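Local coordinates for protein ribokinase, putative (Burkholderia thailandensis, PDB 3B1N) that probably phosphorylates nucleosides as a pfkB-family kinase and binds ADP together with the nucleoside mizoribine, at residues B[144-149]-B[171-176]. Sequence-based numbering, arbitrary orientation.
Sequences DGFQGM and LPLFDG
F146, in the first turn of helix 146-158, reaches across to L173 and F174 in the loop ahead of helix 176-185. Its CB starts against L173, 3.6 Å from CD1. CG stands anti to the backbone N (chi1 177°), 3.8 Å from L173 CB. CD1 comes next, 3.5 Å from L173 CB, and these two side chains run past each other in opposite directions. One face of the ring then receives the carbonyl oxygen L173 O, which lies off-centre toward the rim, 3.3 Å from F146 CE1. That same CE1 is the corner that meets F174: it stands 3.6 Å above the plane of the F174 ring, over its centre, and is nearly equidistant from all six ring carbons. The result is a T-shaped stack, F146 giving the edge and F174 the face, with centroids 4.9 Å apart and planes at 88°. M149, one turn further along the helix, takes the rim of F174. Its chain bends at chi3 (67°) and sets the methyl CE 3.7 Å from F174 CE2, while SD lies at the ring edge in a Met-aromatic contact. No hydrogen bond joins the two segments; apolar and aromatic packing carries the contact. Just before the helix, D144 touches the bound mizoribine. F146 also packs on T178 and F174 on L179 and S182. Strand 138-141, helix 146-158 and strand 163-165 form a beta-alpha-beta unit, as in the Rossmann-like domain of ribokinase-type kinases, and the contact joins the helix of that unit to helix 176-185, the next one after strand 163-165.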
loop_
_atom_site.group_PDB
_atom_site.type_symbol
_atom_site.label_atom_id
_atom_site.label_comp_id
_atom_site.label_asym_id
_atom_site.label_seq_id
_atom_site.Cartn_x
_atom_site.Cartn_y
_atom_site.Cartn_z
ATOM N N ASP B 144 9.588 11.994 10.724
ATOM C CA ASP B 144 10.199 13.085 9.961
ATOM C C ASP B 144 11.461 12.537 9.339
ATOM O O ASP B 144 11.782 11.371 9.522
ATOM C CB ASP B 144 10.584 14.221 10.946
ATOM C CG ASP B 144 10.546 15.602 10.346
ATOM O OD1 ASP B 144 10.599 15.803 9.131
ATOM O OD2 ASP B 144 10.423 16.545 11.161
ATOM N N GLY B 145 12.168 13.366 8.604
ATOM C CA GLY B 145 13.532 12.992 8.218
ATOM C C GLY B 145 14.344 12.590 9.428
ATOM O O GLY B 145 14.223 13.180 10.515
ATOM N N PHE B 146 15.126 11.522 9.285
ATOM C CA PHE B 146 15.776 10.933 10.441
ATOM C C PHE B 146 16.699 11.916 11.145
ATOM O O PHE B 146 16.646 12.089 12.368
ATOM C CB PHE B 146 16.567 9.665 10.043
ATOM C CG PHE B 146 17.323 9.046 11.211
ATOM C CD1 PHE B 146 16.642 8.511 12.316
ATOM C CD2 PHE B 146 18.714 9.027 11.216
ATOM C CE1 PHE B 146 17.326 7.929 13.410
ATOM C CE2 PHE B 146 19.421 8.472 12.325
ATOM C CZ PHE B 146 18.723 7.932 13.422
ATOM N N GLN B 147 17.532 12.612 10.375
ATOM C CA GLN B 147 18.439 13.562 10.996
ATOM C C GLN B 147 17.645 14.643 11.761
ATOM O O GLN B 147 18.033 15.052 12.869
ATOM C CB GLN B 147 19.405 14.160 9.948
ATOM C CG GLN B 147 20.389 15.172 10.477
ATOM C CD GLN B 147 21.337 15.715 9.413
ATOM O OE1 GLN B 147 21.330 15.270 8.266
ATOM N NE2 GLN B 147 22.147 16.697 9.796
ATOM N N GLY B 148 16.533 15.111 11.170
ATOM C CA GLY B 148 15.670 16.056 11.844
ATOM C C GLY B 148 15.126 15.508 13.145
ATOM O O GLY B 148 15.150 16.217 14.133
ATOM N N MET B 149 14.654 14.255 13.155
ATOM C CA MET B 149 14.051 13.698 14.361
ATOM C C MET B 149 15.074 13.703 15.489
ATOM O O MET B 149 14.789 14.106 16.600
ATOM C CB MET B 149 13.570 12.272 14.122
ATOM C CG MET B 149 12.447 12.188 13.128
ATOM S SD MET B 149 11.828 10.504 12.982
ATOM C CE MET B 149 11.095 10.125 14.510
ATOM N N LEU B 171 10.497 4.697 12.897
ATOM C CA LEU B 171 11.265 3.706 13.667
ATOM C C LEU B 171 12.327 2.919 12.875
ATOM O O LEU B 171 13.421 2.701 13.405
ATOM C CB LEU B 171 10.308 2.749 14.372
ATOM C CG LEU B 171 10.379 2.435 15.857
ATOM C CD1 LEU B 171 11.316 3.317 16.707
ATOM C CD2 LEU B 171 8.945 2.452 16.357
ATOM N N PRO B 172 12.050 2.520 11.613
ATOM C CA PRO B 172 13.079 1.761 10.872
ATOM C C PRO B 172 14.418 2.482 10.717
ATOM O O PRO B 172 15.460 1.831 10.524
ATOM C CB PRO B 172 12.406 1.519 9.499
ATOM C CG PRO B 172 10.940 1.451 9.849
ATOM C CD PRO B 172 10.802 2.595 10.818
ATOM N N LEU B 173 14.401 3.804 10.807
ATOM C CA LEU B 173 15.593 4.624 10.621
ATOM C C LEU B 173 16.500 4.639 11.873
ATOM O O LEU B 173 17.685 5.032 11.796
ATOM C CB LEU B 173 15.188 6.043 10.233
ATOM C CG LEU B 173 14.112 6.259 9.146
ATOM C CD1 LEU B 173 13.663 7.718 9.030
ATOM C CD2 LEU B 173 14.590 5.740 7.809
ATOM N N PHE B 174 15.936 4.239 13.012
ATOM C CA PHE B 174 16.654 4.246 14.289
ATOM C C PHE B 174 17.429 2.940 14.482
ATOM O O PHE B 174 17.015 1.891 13.998
ATOM C CB PHE B 174 15.679 4.421 15.466
ATOM C CG PHE B 174 15.208 5.843 15.653
ATOM C CD1 PHE B 174 15.780 6.669 16.611
ATOM C CD2 PHE B 174 14.205 6.363 14.836
ATOM C CE1 PHE B 174 15.377 8.001 16.750
ATOM C CE2 PHE B 174 13.799 7.648 14.982
ATOM C CZ PHE B 174 14.373 8.476 15.955
ATOM N N ASP B 175 18.573 3.005 15.159
ATOM C CA ASP B 175 19.130 1.792 15.784
ATOM C C ASP B 175 18.887 1.843 17.268
ATOM O O ASP B 175 18.307 2.815 17.776
ATOM C CB ASP B 175 20.619 1.602 15.485
ATOM C CG ASP B 175 21.472 2.787 15.910
ATOM O OD1 ASP B 175 22.653 2.824 15.473
ATOM O OD2 ASP B 175 21.002 3.679 16.671
ATOM N N GLY B 176 19.312 0.790 17.967
ATOM C CA GLY B 176 19.118 0.718 19.403
ATOM C C GLY B 176 19.715 1.870 20.182
ATOM O O GLY B 176 19.066 2.399 21.090
#